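Local coordinates for protein chaperone CupB2 (Pseudomonas aeruginosa, PDB 3Q48) that probably acts as a periplasmic chaperone that helps fimbrial subunits fold during fimbria assembly, at residues R36-A41 / F143-Q148; L48-T53 / T87-N92; E191-G196 / S227-V232. All coordinates share one frame; numbering follows the deposited sequence.

How the interactions relate
Read from the N terminus, the chain first lays down strands 36-40 and 45-52, the two outermost strands of one mixed sheet. Interaction 2 closes first, when 87-92 returns to 48-53 and joins the end of strand 45-52 to the loop after 80-89, across strand 93-101. Interaction 1 closes later, pairing the first strand of the N-terminal sheet with its last, so the shorter loop sits within the longer one. The two touch through V37 and L48, although their centres lie about 25 Å apart. Interaction 3 follows in series, in the range of the PapD C-terminal family, joining two neighbouring strands of a separate antiparallel sheet; its nearest atoms stay about 7 Å from interaction 1.

Interaction 1. Residues R36-A41 / F143-Q148; sequences RVVFPA and FFRPSQ
One face of the R145 guanidinium is covered by V38 CG1, which sits 3.6 Å above the plane and toward its rim, while R36 NH1 reaches the edge of the F143 ring, 4.0 Å from CE2. R145 extends with CG anti to the backbone N (chi1 -173°) and then bends at chi3 (-69°), which swings NE round before the guanidinium meets V38. On the other side of the sheet F39 CD2 lies 3.9 Å from F144 CD1, and A41 CB closes on F144 CZ at 3.6 Å. The F144 ring also meets that of Y101, and the F39 ring that of F80.

Hydrogen bonds run from F143 N to V37 O, from F39 N to F143 O (2.7 Å) and from R145 N to F39 O; a fourth, A41 N to R145 O, continues the pairing just past the strand. This makes 36-40 an outermost strand of the sheet of the N-terminal immunoglobulin-like domain, paired parallel to 136-145. R145 NE forms a salt bridge with E111 and NH1 one with D235, so the arginine packed by V38, its charge probably well balanced, also ties the two domains together, consistent with the interdomain salt-bridge network of PapD-type chaperones.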
ATOM      1  N   ARG A  36      -2.035  -0.363   5.668  1.00 30.40           N
ATOM      2  CA  ARG A  36      -2.223  -1.211   4.496  1.00 29.75           C
ATOM      3  C   ARG A  36      -2.885  -2.505   4.934  1.00 28.58           C
ATOM      4  O   ARG A  36      -2.820  -2.836   6.114  1.00 27.46           O
ATOM      5  CB  ARG A  36      -0.891  -1.509   3.737  1.00 29.21           C
ATOM      6  CG  ARG A  36       0.067  -2.428   4.515  1.00 30.83           C
ATOM      7  CD  ARG A  36       1.487  -1.834   4.674  1.00 28.05           C
ATOM      8  NE  ARG A  36       1.373  -0.404   4.624  1.00 26.17           N
ATOM      9  CZ  ARG A  36       1.800   0.374   3.622  1.00 28.27           C
ATOM     10  NH1 ARG A  36       2.500  -0.103   2.560  1.00 21.62           N
ATOM     11  NH2 ARG A  36       1.590   1.680   3.743  1.00 27.95           N
ATOM     12  N   VAL A  37      -3.492  -3.230   3.979  1.00 27.34           N
ATOM     13  CA  VAL A  37      -4.048  -4.568   4.249  1.00 27.40           C
ATOM     14  C   VAL A  37      -3.288  -5.669   3.458  1.00 27.92           C
ATOM     15  O   VAL A  37      -3.120  -5.558   2.254  1.00 28.28           O
ATOM     16  CB  VAL A  37      -5.561  -4.621   3.929  1.00 27.60           C
ATOM     17  CG1 VAL A  37      -6.080  -6.008   4.099  1.00 28.41           C
ATOM     18  CG2 VAL A  37      -6.371  -3.577   4.814  1.00 26.89           C
ATOM     19  N   VAL A  38      -2.820  -6.718   4.133  1.00 27.34           N
ATOM     20  CA  VAL A  38      -2.215  -7.815   3.438  1.00 27.04           C
ATOM     21  C   VAL A  38      -3.222  -8.931   3.404  1.00 28.10           C
ATOM     22  O   VAL A  38      -3.770  -9.338   4.446  1.00 28.15           O
ATOM     23  CB  VAL A  38      -0.927  -8.270   4.102  1.00 27.59           C
ATOM     24  CG1 VAL A  38      -0.359  -9.481   3.373  1.00 28.77           C
ATOM     25  CG2 VAL A  38       0.107  -7.127   4.065  1.00 26.41           C
ATOM     26  N   PHE A  39      -3.506  -9.411   2.197  1.00 28.07           N
ATOM     27  CA  PHE A  39      -4.474 -10.441   2.091  1.00 28.82           C
ATOM     28  C   PHE A  39      -3.756 -11.675   1.617  1.00 30.34           C
ATOM     29  O   PHE A  39      -3.377 -11.756   0.449  1.00 32.04           O
ATOM     30  CB  PHE A  39      -5.625 -10.065   1.166  1.00 27.66           C
ATOM     31  CG  PHE A  39      -6.810 -10.924   1.355  1.00 25.72           C
ATOM     32  CD1 PHE A  39      -7.976 -10.398   1.886  1.00 22.71           C
ATOM     33  CD2 PHE A  39      -6.760 -12.305   1.018  1.00 26.21           C
ATOM     34  CE1 PHE A  39      -9.118 -11.219   2.109  1.00 22.92           C
ATOM     35  CE2 PHE A  39      -7.899 -13.159   1.219  1.00 24.40           C
ATOM     36  CZ  PHE A  39      -9.079 -12.591   1.793  1.00 24.18           C
ATOM     37  N   PRO A  40      -3.581 -12.650   2.520  1.00 31.23           N
ATOM     38  CA  PRO A  40      -2.871 -13.895   2.178  1.00 31.70           C
ATOM     39  C   PRO A  40      -3.820 -14.878   1.483  1.00 32.68           C
ATOM     40  O   PRO A  40      -4.932 -15.125   1.981  1.00 31.63           O
ATOM     41  CB  PRO A  40      -2.385 -14.415   3.540  1.00 31.76           C
ATOM     42  CG  PRO A  40      -3.121 -13.527   4.633  1.00 31.78           C
ATOM     43  CD  PRO A  40      -4.145 -12.683   3.887  1.00 30.77           C
ATOM     44  N   ALA A  41      -3.393 -15.389   0.319  1.00 33.71           N
ATOM     45  CA  ALA A  41      -4.211 -16.314  -0.502  1.00 36.38           C
ATOM     46  C   ALA A  41      -4.862 -17.474   0.273  1.00 38.29           C
ATOM     47  O   ALA A  41      -5.959 -17.921  -0.087  1.00 38.92           O
ATOM     48  CB  ALA A  41      -3.411 -16.867  -1.702  1.00 36.17           C
ATOM     49  N   PHE A 143      -2.805  -5.642  -0.567  1.00 23.60           N
ATOM     50  CA  PHE A 143      -1.922  -6.566  -1.255  1.00 23.61           C
ATOM     51  C   PHE A 143      -2.453  -8.013  -1.188  1.00 23.94           C
ATOM     52  O   PHE A 143      -2.451  -8.662  -0.139  1.00 24.09           O
ATOM     53  CB  PHE A 143      -0.491  -6.510  -0.678  1.00 23.10           C
ATOM     54  CG  PHE A 143       0.129  -5.128  -0.685  1.00 20.88           C
ATOM     55  CD1 PHE A 143       0.592  -4.557  -1.863  1.00 20.08           C
ATOM     56  CD2 PHE A 143       0.275  -4.420   0.502  1.00 17.41           C
ATOM     57  CE1 PHE A 143       1.183  -3.264  -1.861  1.00 17.98           C
ATOM     58  CE2 PHE A 143       0.868  -3.143   0.531  1.00 15.88           C
ATOM     59  CZ  PHE A 143       1.328  -2.573  -0.625  1.00 19.18           C
ATOM     60  N   PHE A 144      -2.916  -8.522  -2.321  1.00 24.62           N
ATOM     61  CA  PHE A 144      -3.236  -9.942  -2.376  1.00 25.13           C
ATOM     62  C   PHE A 144      -1.940 -10.671  -2.620  1.00 26.03           C
ATOM     63  O   PHE A 144      -1.245 -10.382  -3.618  1.00 25.86           O
ATOM     64  CB  PHE A 144      -4.149 -10.257  -3.515  1.00 25.44           C
ATOM     65  CG  PHE A 144      -4.521 -11.663  -3.564  1.00 25.71           C
ATOM     66  CD1 PHE A 144      -5.506 -12.155  -2.692  1.00 26.12           C
ATOM     67  CD2 PHE A 144      -3.877 -12.529  -4.450  1.00 26.75           C
ATOM     68  CE1 PHE A 144      -5.900 -13.518  -2.721  1.00 28.48           C
ATOM     69  CE2 PHE A 144      -4.233 -13.931  -4.483  1.00 30.89           C
ATOM     70  CZ  PHE A 144      -5.249 -14.418  -3.610  1.00 29.55           C
ATOM     71  N   ARG A 145      -1.627 -11.605  -1.709  1.00 26.13           N
ATOM     72  CA  ARG A 145      -0.352 -12.281  -1.709  1.00 27.10           C
ATOM     73  C   ARG A 145      -0.472 -13.826  -1.822  1.00 28.71           C
ATOM     74  O   ARG A 145      -0.877 -14.508  -0.848  1.00 29.22           O
ATOM     75  CB  ARG A 145       0.445 -11.869  -0.487  1.00 26.23           C
ATOM     76  CG  ARG A 145       1.847 -12.394  -0.473  1.00 26.57           C
ATOM     77  CD  ARG A 145       2.532 -11.905   0.776  1.00 28.13           C
ATOM     78  NE  ARG A 145       2.759 -10.456   0.734  1.00 26.77           N
ATOM     79  CZ  ARG A 145       3.078  -9.716   1.800  1.00 23.86           C
ATOM     80  NH1 ARG A 145       3.193 -10.296   3.011  1.00 19.45           N
ATOM     81  NH2 ARG A 145       3.302  -8.405   1.646  1.00 19.54           N
ATOM     82  N   PRO A 146      -0.133 -14.373  -3.005  1.00 29.38           N
ATOM     83  CA  PRO A 146      -0.117 -15.835  -3.128  1.00 31.26           C
ATOM     84  C   PRO A 146       0.786 -16.499  -2.050  1.00 33.13           C
ATOM     85  O   PRO A 146       1.892 -15.958  -1.684  1.00 32.64           O
ATOM     86  CB  PRO A 146       0.440 -16.088  -4.551  1.00 31.14           C
ATOM     87  CG  PRO A 146       0.055 -14.852  -5.344  1.00 31.87           C
ATOM     88  CD  PRO A 146       0.136 -13.677  -4.286  1.00 29.40           C
ATOM     89  N   SER A 147       0.334 -17.673  -1.579  1.00 34.81           N
ATOM     90  CA  SER A 147       0.959 -18.422  -0.483  1.00 36.15           C
ATOM     91  C   SER A 147       2.433 -18.676  -0.630  1.00 37.95           C
ATOM     92  O   SER A 147       3.201 -18.517   0.317  1.00 39.07           O
ATOM     93  CB  SER A 147       0.244 -19.741  -0.306  1.00 36.74           C
ATOM     94  OG  SER A 147      -1.119 -19.444  -0.142  1.00 35.68           O
ATOM     95  N   GLN A 148       2.851 -19.056  -1.825  1.00 40.04           N
ATOM     96  CA  GLN A 148       4.256 -19.366  -2.012  1.00 41.61           C
ATOM     97  C   GLN A 148       5.192 -18.140  -1.959  1.00 39.88           C
ATOM     98  O   GLN A 148       6.396 -18.308  -2.113  1.00 41.26           O
ATOM     99  CB  GLN A 148       4.469 -20.321  -3.222  1.00 43.84           C
ATOM    100  CG  GLN A 148       4.834 -19.713  -4.584  1.00 47.05           C
ATOM    101  CD  GLN A 148       3.751 -18.861  -5.216  1.00 51.36           C
ATOM    102  OE1 GLN A 148       2.574 -18.892  -4.832  1.00 52.99           O
ATOM    103  NE2 GLN A 148       4.156 -18.079  -6.207  1.00 55.15           N
TER

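Interaction 2. Residues L48-T53 / T87-N92; sequences LRVSNT and TRVEPN
The amide nitrogen ND2 of N52 is held by two backbone carbonyls, V89 O across the contact and T56 O in the loop that follows its own strand. The bond to V89 O is 2.8 Å long, with an N-H...O angle of 163°. The acceptor lies close to the amide plane of N52, whereas ND2 itself stands 45° out of the carbonyl plane of V89. E90 O is also near, 3.0 Å from the same ND2. N52 has CG anti to the backbone N (chi1 172°), a torsion that carries the amide carbon over toward the carbonyls of V89 and E90.

Apolar contact accompanies the polar one, V89 CG1 packing against N52 CB. Further back along the strands V50 CG2 meets V89 CG2 at 4.2 Å, so V89 touches two alternate residues of strand 45-52, both of which point CB toward segment 87-92. The far ends of the two segments also approach, N52 O lying 3.1 Å from N92 N.

The other end of the same amide is held by the loop after strand 45-52, where OD1 of N52 accepts from the hydroxyl of S54. Both ends of the amide are thereby fixed, which leaves little doubt about its rotation. A buried polar group is satisfied in this way, its ND2 by backbone carbonyls and its OD1 by a hydroxyl.

The axes of strands 48-52 and 87-89 come no closer than 8.0 Å, since strand 93-101 lies between them in the sheet and pairs with 45-52. The asparagine thus spans from an outermost strand to the loop leading into 93-101, joining strand ends and loops at one end of the immunoglobulin-like N-terminal domain of the PapD family.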
ATOM      1  N   LEU A  48     -10.297  -5.830   9.987  1.00 31.47           N
ATOM      2  CA  LEU A  48      -9.638  -4.532  10.017  1.00 31.36           C
ATOM      3  C   LEU A  48     -10.460  -3.668  10.951  1.00 31.59           C
ATOM      4  O   LEU A  48     -11.687  -3.645  10.847  1.00 31.70           O
ATOM      5  CB  LEU A  48      -9.681  -3.917   8.604  1.00 31.62           C
ATOM      6  CG  LEU A  48      -9.419  -2.402   8.485  1.00 32.91           C
ATOM      7  CD1 LEU A  48      -7.952  -2.131   8.422  1.00 34.34           C
ATOM      8  CD2 LEU A  48     -10.127  -1.767   7.260  1.00 35.78           C
ATOM      9  N   ARG A  49      -9.802  -2.949  11.856  1.00 32.48           N
ATOM     10  CA  ARG A  49     -10.512  -2.036  12.774  1.00 33.39           C
ATOM     11  C   ARG A  49     -10.486  -0.609  12.247  1.00 33.79           C
ATOM     12  O   ARG A  49      -9.435  -0.152  11.753  1.00 33.17           O
ATOM     13  CB  ARG A  49      -9.925  -2.077  14.175  1.00 33.16           C
ATOM     14  CG  ARG A  49     -10.021  -3.417  14.807  1.00 35.71           C
ATOM     15  CD  ARG A  49      -9.398  -3.357  16.185  1.00 41.91           C
ATOM     16  NE  ARG A  49      -9.288  -4.683  16.807  1.00 45.36           N
ATOM     17  CZ  ARG A  49      -8.827  -4.898  18.040  1.00 47.82           C
ATOM     18  NH1 ARG A  49      -8.443  -3.874  18.796  1.00 47.94           N
ATOM     19  NH2 ARG A  49      -8.754  -6.132  18.525  1.00 49.61           N
ATOM     20  N   VAL A  50     -11.638   0.066  12.333  1.00 34.32           N
ATOM     21  CA  VAL A  50     -11.721   1.489  12.103  1.00 36.00           C
ATOM     22  C   VAL A  50     -12.247   2.180  13.351  1.00 37.43           C
ATOM     23  O   VAL A  50     -13.322   1.872  13.804  1.00 38.77           O
ATOM     24  CB  VAL A  50     -12.618   1.854  10.891  1.00 36.37           C
ATOM     25  CG1 VAL A  50     -12.206   1.057   9.649  1.00 36.48           C
ATOM     26  CG2 VAL A  50     -14.087   1.620  11.211  1.00 37.32           C
ATOM     27  N   SER A  51     -11.473   3.105  13.905  1.00 38.52           N
ATOM     28  CA  SER A  51     -11.814   3.820  15.130  1.00 39.89           C
ATOM     29  C   SER A  51     -12.404   5.188  14.846  1.00 41.29           C
ATOM     30  O   SER A  51     -12.000   5.887  13.909  1.00 41.31           O
ATOM     31  CB  SER A  51     -10.583   4.048  16.004  1.00 40.31           C
ATOM     32  OG  SER A  51      -9.946   2.838  16.340  1.00 40.06           O
ATOM     33  N   ASN A  52     -13.374   5.559  15.673  1.00 42.90           N
ATOM     34  CA  ASN A  52     -13.953   6.893  15.654  1.00 44.32           C
ATOM     35  C   ASN A  52     -13.377   7.624  16.858  1.00 46.49           C
ATOM     36  O   ASN A  52     -13.715   7.335  18.027  1.00 46.77           O
ATOM     37  CB  ASN A  52     -15.472   6.801  15.687  1.00 44.07           C
ATOM     38  CG  ASN A  52     -16.130   8.116  15.857  1.00 43.62           C
ATOM     39  OD1 ASN A  52     -15.465   9.140  15.897  1.00 43.63           O
ATOM     40  ND2 ASN A  52     -17.463   8.111  15.975  1.00 43.17           N
ATOM     41  N   THR A  53     -12.460   8.547  16.578  1.00 48.29           N
ATOM     42  CA  THR A  53     -11.711   9.160  17.679  1.00 50.78           C
ATOM     43  C   THR A  53     -12.442  10.364  18.300  1.00 51.99           C
ATOM     44  O   THR A  53     -12.169  10.746  19.452  1.00 53.54           O
ATOM     45  CB  THR A  53     -10.246   9.457  17.292  1.00 50.64           C
ATOM     46  OG1 THR A  53      -9.461   9.537  18.484  1.00 51.97           O
ATOM     47  CG2 THR A  53     -10.130  10.739  16.458  1.00 52.27           C
ATOM     48  N   THR A  87     -21.194   1.458   8.061  1.00 34.52           N
ATOM     49  CA  THR A  87     -21.258   1.166   9.487  1.00 34.02           C
ATOM     50  C   THR A  87     -21.235   2.425  10.404  1.00 34.19           C
ATOM     51  O   THR A  87     -20.626   3.447  10.122  1.00 34.05           O
ATOM     52  CB  THR A  87     -20.284   0.014   9.863  1.00 33.13           C
ATOM     53  OG1 THR A  87     -20.439  -0.311  11.239  1.00 36.13           O
ATOM     54  CG2 THR A  87     -18.874   0.379   9.612  1.00 32.66           C
ATOM     55  N   ARG A  88     -22.035   2.374  11.445  1.00 34.99           N
ATOM     56  CA  ARG A  88     -21.987   3.347  12.493  1.00 35.90           C
ATOM     57  C   ARG A  88     -20.773   3.040  13.382  1.00 35.32           C
ATOM     58  O   ARG A  88     -20.484   1.868  13.690  1.00 35.05           O
ATOM     59  CB  ARG A  88     -23.235   3.195  13.335  1.00 37.23           C
ATOM     60  CG  ARG A  88     -23.557   4.408  14.155  1.00 39.63           C
ATOM     61  CD  ARG A  88     -24.550   4.046  15.246  1.00 44.48           C
ATOM     62  NE  ARG A  88     -25.228   5.270  15.672  1.00 47.68           N
ATOM     63  CZ  ARG A  88     -25.031   5.842  16.845  1.00 47.00           C
ATOM     64  NH1 ARG A  88     -24.203   5.280  17.726  1.00 45.54           N
ATOM     65  NH2 ARG A  88     -25.671   6.965  17.129  1.00 49.74           N
ATOM     66  N   VAL A  89     -20.070   4.080  13.804  1.00 34.26           N
ATOM     67  CA  VAL A  89     -18.931   3.890  14.659  1.00 32.54           C
ATOM     68  C   VAL A  89     -19.164   4.801  15.854  1.00 34.00           C
ATOM     69  O   VAL A  89     -19.230   6.015  15.694  1.00 33.92           O
ATOM     70  CB  VAL A  89     -17.626   4.258  13.921  1.00 31.77           C
ATOM     71  CG1 VAL A  89     -16.406   3.828  14.728  1.00 30.91           C
ATOM     72  CG2 VAL A  89     -17.592   3.648  12.477  1.00 28.84           C
ATOM     73  N   GLU A  90     -19.282   4.207  17.039  1.00 34.46           N
ATOM     74  CA  GLU A  90     -19.539   4.939  18.260  1.00 37.14           C
ATOM     75  C   GLU A  90     -18.515   6.029  18.507  1.00 37.43           C
ATOM     76  O   GLU A  90     -17.378   5.922  18.061  1.00 35.78           O
ATOM     77  CB  GLU A  90     -19.536   4.033  19.512  1.00 37.88           C
ATOM     78  CG  GLU A  90     -20.631   2.992  19.630  1.00 41.36           C
ATOM     79  CD  GLU A  90     -22.043   3.521  19.393  1.00 45.44           C
ATOM     80  OE1 GLU A  90     -22.411   4.597  19.920  1.00 47.47           O
ATOM     81  OE2 GLU A  90     -22.790   2.829  18.669  1.00 47.11           O
ATOM     82  N   PRO A  91     -18.921   7.076  19.243  1.00 39.05           N
ATOM     83  CA  PRO A  91     -17.940   8.001  19.808  1.00 40.49           C
ATOM     84  C   PRO A  91     -16.909   7.252  20.668  1.00 40.74           C
ATOM     85  O   PRO A  91     -17.273   6.413  21.501  1.00 41.52           O
ATOM     86  CB  PRO A  91     -18.788   8.959  20.661  1.00 41.76           C
ATOM     87  CG  PRO A  91     -20.208   8.469  20.557  1.00 41.57           C
ATOM     88  CD  PRO A  91     -20.297   7.566  19.382  1.00 39.65           C
ATOM     89  N   ASN A  92     -15.629   7.538  20.430  1.00 40.84           N
ATOM     90  CA  ASN A  92     -14.508   6.881  21.129  1.00 40.40           C
ATOM     91  C   ASN A  92     -14.676   5.380  21.110  1.00 39.16           C
ATOM     92  O   ASN A  92     -14.689   4.735  22.162  1.00 41.53           O
ATOM     93  CB  ASN A  92     -14.374   7.366  22.577  1.00 42.05           C
ATOM     94  CG  ASN A  92     -14.449   8.883  22.704  1.00 45.23           C
ATOM     95  OD1 ASN A  92     -15.386   9.411  23.335  1.00 47.16           O
ATOM     96  ND2 ASN A  92     -13.473   9.595  22.100  1.00 43.09           N
TER

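Interaction 3. Residues E191-G196 / S227-V232; sequences ELIVDG and SVRYEV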
ATOM      1  N   GLU A 191      16.448   8.973  -1.353  1.00 26.51           N
ATOM      2  CA  GLU A 191      17.373  10.086  -1.244  1.00 28.88           C
ATOM      3  C   GLU A 191      18.645   9.694  -1.922  1.00 30.14           C
ATOM      4  O   GLU A 191      19.083   8.537  -1.785  1.00 30.10           O
ATOM      5  CB  GLU A 191      17.700  10.418   0.233  1.00 29.20           C
ATOM      6  CG  GLU A 191      16.505  10.550   1.139  1.00 31.87           C
ATOM      7  CD  GLU A 191      16.858  10.897   2.571  1.00 36.38           C
ATOM      8  OE1 GLU A 191      17.767  10.293   3.162  1.00 39.75           O
ATOM      9  OE2 GLU A 191      16.201  11.784   3.125  1.00 37.08           O
ATOM     10  N   LEU A 192      19.221  10.672  -2.629  1.00 31.75           N
ATOM     11  CA  LEU A 192      20.595  10.648  -3.137  1.00 33.26           C
ATOM     12  C   LEU A 192      21.486  11.282  -2.086  1.00 33.74           C
ATOM     13  O   LEU A 192      21.121  12.312  -1.520  1.00 33.97           O
ATOM     14  CB  LEU A 192      20.723  11.438  -4.462  1.00 33.85           C
ATOM     15  CG  LEU A 192      19.879  10.927  -5.644  1.00 36.36           C
ATOM     16  CD1 LEU A 192      20.349  11.510  -6.979  1.00 39.71           C
ATOM     17  CD2 LEU A 192      19.897   9.380  -5.699  1.00 38.42           C
ATOM     18  N   ILE A 193      22.662  10.678  -1.848  1.00 34.52           N
ATOM     19  CA  ILE A 193      23.615  11.145  -0.829  1.00 34.79           C
ATOM     20  C   ILE A 193      25.010  11.242  -1.425  1.00 36.86           C
ATOM     21  O   ILE A 193      25.457  10.327  -2.111  1.00 37.33           O
ATOM     22  CB  ILE A 193      23.584  10.198   0.417  1.00 34.34           C
ATOM     23  CG1 ILE A 193      22.203  10.264   1.088  1.00 32.62           C
ATOM     24  CG2 ILE A 193      24.646  10.553   1.424  1.00 34.08           C
ATOM     25  CD1 ILE A 193      22.140   9.605   2.382  1.00 34.49           C
ATOM     26  N   VAL A 194      25.689  12.361  -1.199  1.00 38.91           N
ATOM     27  CA  VAL A 194      27.063  12.538  -1.661  1.00 40.91           C
ATOM     28  C   VAL A 194      27.812  13.264  -0.602  1.00 42.53           C
ATOM     29  O   VAL A 194      27.535  14.440  -0.394  1.00 43.94           O
ATOM     30  CB  VAL A 194      27.182  13.404  -2.941  1.00 41.31           C
ATOM     31  CG1 VAL A 194      28.611  13.312  -3.479  1.00 42.02           C
ATOM     32  CG2 VAL A 194      26.196  12.939  -4.012  1.00 41.03           C
ATOM     33  N   ASP A 195      28.777  12.597   0.047  1.00 43.57           N
ATOM     34  CA  ASP A 195      29.550  13.190   1.168  1.00 45.42           C
ATOM     35  C   ASP A 195      28.667  13.833   2.257  1.00 43.91           C
ATOM     36  O   ASP A 195      28.968  14.923   2.718  1.00 45.09           O
ATOM     37  CB  ASP A 195      30.597  14.216   0.683  1.00 47.69           C
ATOM     38  CG  ASP A 195      31.767  13.578  -0.086  1.00 52.96           C
ATOM     39  OD1 ASP A 195      31.798  12.330  -0.287  1.00 55.17           O
ATOM     40  OD2 ASP A 195      32.670  14.352  -0.512  1.00 59.12           O
ATOM     41  N   GLY A 196      27.590  13.138   2.641  1.00 41.93           N
ATOM     42  CA  GLY A 196      26.641  13.578   3.653  1.00 40.31           C
ATOM     43  C   GLY A 196      25.510  14.500   3.182  1.00 39.49           C
ATOM     44  O   GLY A 196      24.630  14.837   3.980  1.00 38.28           O
ATOM     45  N   SER A 227      25.250   7.634  -3.627  1.00 44.19           N
ATOM     46  CA  SER A 227      24.739   6.419  -3.048  1.00 41.07           C
ATOM     47  C   SER A 227      23.244   6.670  -3.009  1.00 38.02           C
ATOM     48  O   SER A 227      22.817   7.817  -3.034  1.00 38.48           O
ATOM     49  CB  SER A 227      25.284   6.333  -1.636  1.00 41.66           C
ATOM     50  OG  SER A 227      24.873   5.133  -1.020  1.00 46.09           O
ATOM     51  N   VAL A 228      22.420   5.643  -2.954  1.00 34.84           N
ATOM     52  CA  VAL A 228      21.001   5.887  -2.726  1.00 31.79           C
ATOM     53  C   VAL A 228      20.598   5.413  -1.316  1.00 30.06           C
ATOM     54  O   VAL A 228      21.010   4.328  -0.899  1.00 30.40           O
ATOM     55  CB  VAL A 228      20.081   5.270  -3.864  1.00 31.14           C
ATOM     56  CG1 VAL A 228      20.134   3.747  -3.885  1.00 29.33           C
ATOM     57  CG2 VAL A 228      18.636   5.697  -3.669  1.00 30.13           C
ATOM     58  N   ARG A 229      19.773   6.181  -0.598  1.00 27.79           N
ATOM     59  CA  ARG A 229      19.270   5.722   0.722  1.00 25.38           C
ATOM     60  C   ARG A 229      17.777   5.712   0.666  1.00 24.26           C
ATOM     61  O   ARG A 229      17.155   6.728   0.289  1.00 23.25           O
ATOM     62  CB  ARG A 229      19.706   6.665   1.839  1.00 26.19           C
ATOM     63  CG  ARG A 229      19.066   6.392   3.209  1.00 25.69           C
ATOM     64  CD  ARG A 229      19.783   7.203   4.309  1.00 25.22           C
ATOM     65  NE  ARG A 229      21.167   6.780   4.464  1.00 27.61           N
ATOM     66  CZ  ARG A 229      22.040   7.291   5.329  1.00 28.93           C
ATOM     67  NH1 ARG A 229      21.684   8.275   6.153  1.00 26.51           N
ATOM     68  NH2 ARG A 229      23.290   6.816   5.355  1.00 29.13           N
ATOM     69  N   TYR A 230      17.175   4.581   1.022  1.00 22.50           N
ATOM     70  CA  TYR A 230      15.759   4.509   0.904  1.00 22.06           C
ATOM     71  C   TYR A 230      15.089   3.772   2.046  1.00 23.55           C
ATOM     72  O   TYR A 230      15.674   2.838   2.627  1.00 24.78           O
ATOM     73  CB  TYR A 230      15.381   3.910  -0.458  1.00 22.68           C
ATOM     74  CG  TYR A 230      15.928   2.525  -0.775  1.00 22.97           C
ATOM     75  CD1 TYR A 230      15.224   1.394  -0.406  1.00 23.60           C
ATOM     76  CD2 TYR A 230      17.147   2.353  -1.468  1.00 22.50           C
ATOM     77  CE1 TYR A 230      15.698   0.099  -0.720  1.00 24.88           C
ATOM     78  CE2 TYR A 230      17.649   1.068  -1.768  1.00 23.12           C
ATOM     79  CZ  TYR A 230      16.903  -0.054  -1.388  1.00 26.25           C
ATOM     80  OH  TYR A 230      17.327  -1.345  -1.649  1.00 25.07           O
ATOM     81  N   GLU A 231      13.848   4.172   2.357  1.00 23.05           N
ATOM     82  CA  GLU A 231      13.109   3.593   3.453  1.00 23.02           C
ATOM     83  C   GLU A 231      11.870   2.986   2.898  1.00 23.82           C
ATOM     84  O   GLU A 231      11.160   3.635   2.125  1.00 24.42           O
ATOM     85  CB  GLU A 231      12.680   4.647   4.478  1.00 22.31           C
ATOM     86  CG  GLU A 231      13.831   5.305   5.216  1.00 24.77           C
ATOM     87  CD  GLU A 231      13.409   6.216   6.378  1.00 27.62           C
ATOM     88  OE1 GLU A 231      12.221   6.215   6.778  1.00 31.26           O
ATOM     89  OE2 GLU A 231      14.275   6.933   6.910  1.00 29.96           O
ATOM     90  N   VAL A 232      11.553   1.774   3.340  1.00 23.70           N
ATOM     91  CA  VAL A 232      10.421   1.108   2.826  1.00 23.87           C
ATOM     92  C   VAL A 232       9.445   0.750   3.923  1.00 23.85           C
ATOM     93  O   VAL A 232       9.859   0.497   5.030  1.00 26.88           O
ATOM     94  CB  VAL A 232      10.881  -0.141   2.047  1.00 24.96           C
ATOM     95  CG1 VAL A 232      11.778   0.302   0.850  1.00 25.65           C
ATOM     96  CG2 VAL A 232      11.635  -1.024   2.924  1.00 25.88           C
TER
HETATM   97  O   HOH W   1      16.370   8.325   5.145  1.00 23.73           O
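Strands 191-194 and 227-232 pair antiparallel, their axes 4.8 Å apart at closest approach, with E191 opposite R229 and I193 opposite S227 as hydrogen-bonded pairs on either side of the non-hydrogen-bonded pair of L192 and V228. They are neighbours in the four-stranded sheet of the C-terminal immunoglobulin-like domain, where 185-194 pairs on its other edge with 197-206, and 227-233 with 239-245. Of the four backbone bonds, R229 N to E191 O is the shortest, at 2.7 Å; that from E191 N to R229 O is more bent, with an N-H...O angle of 132°.

On the face of L192 and V228, L192 CD2 meets V228 CG2 at 4.4 Å, and V228 CG2 comes 3.4 Å from E191 O.

On the face carrying E191, I193, S227 and R229, the methyl CD1 of I193 lies over one face of the R229 guanidinium, toward its rim and 3.6 Å from NE. The arginine leaves the backbone with CG anti to N (chi1 171°) and bends at chi3 (-64°), a turn that places NE near this methyl. NE forms a salt bridge with D243 of the next strand, so aliphatic packing and charge pairing hold the same group. E191 OE1 instead approaches the aliphatic part of R229, 3.9 Å from CD. E231 OE1 pairs with R239, while a water molecule on this face donates to E191 OE1 and to E231 OE2 at 3.1 Å each.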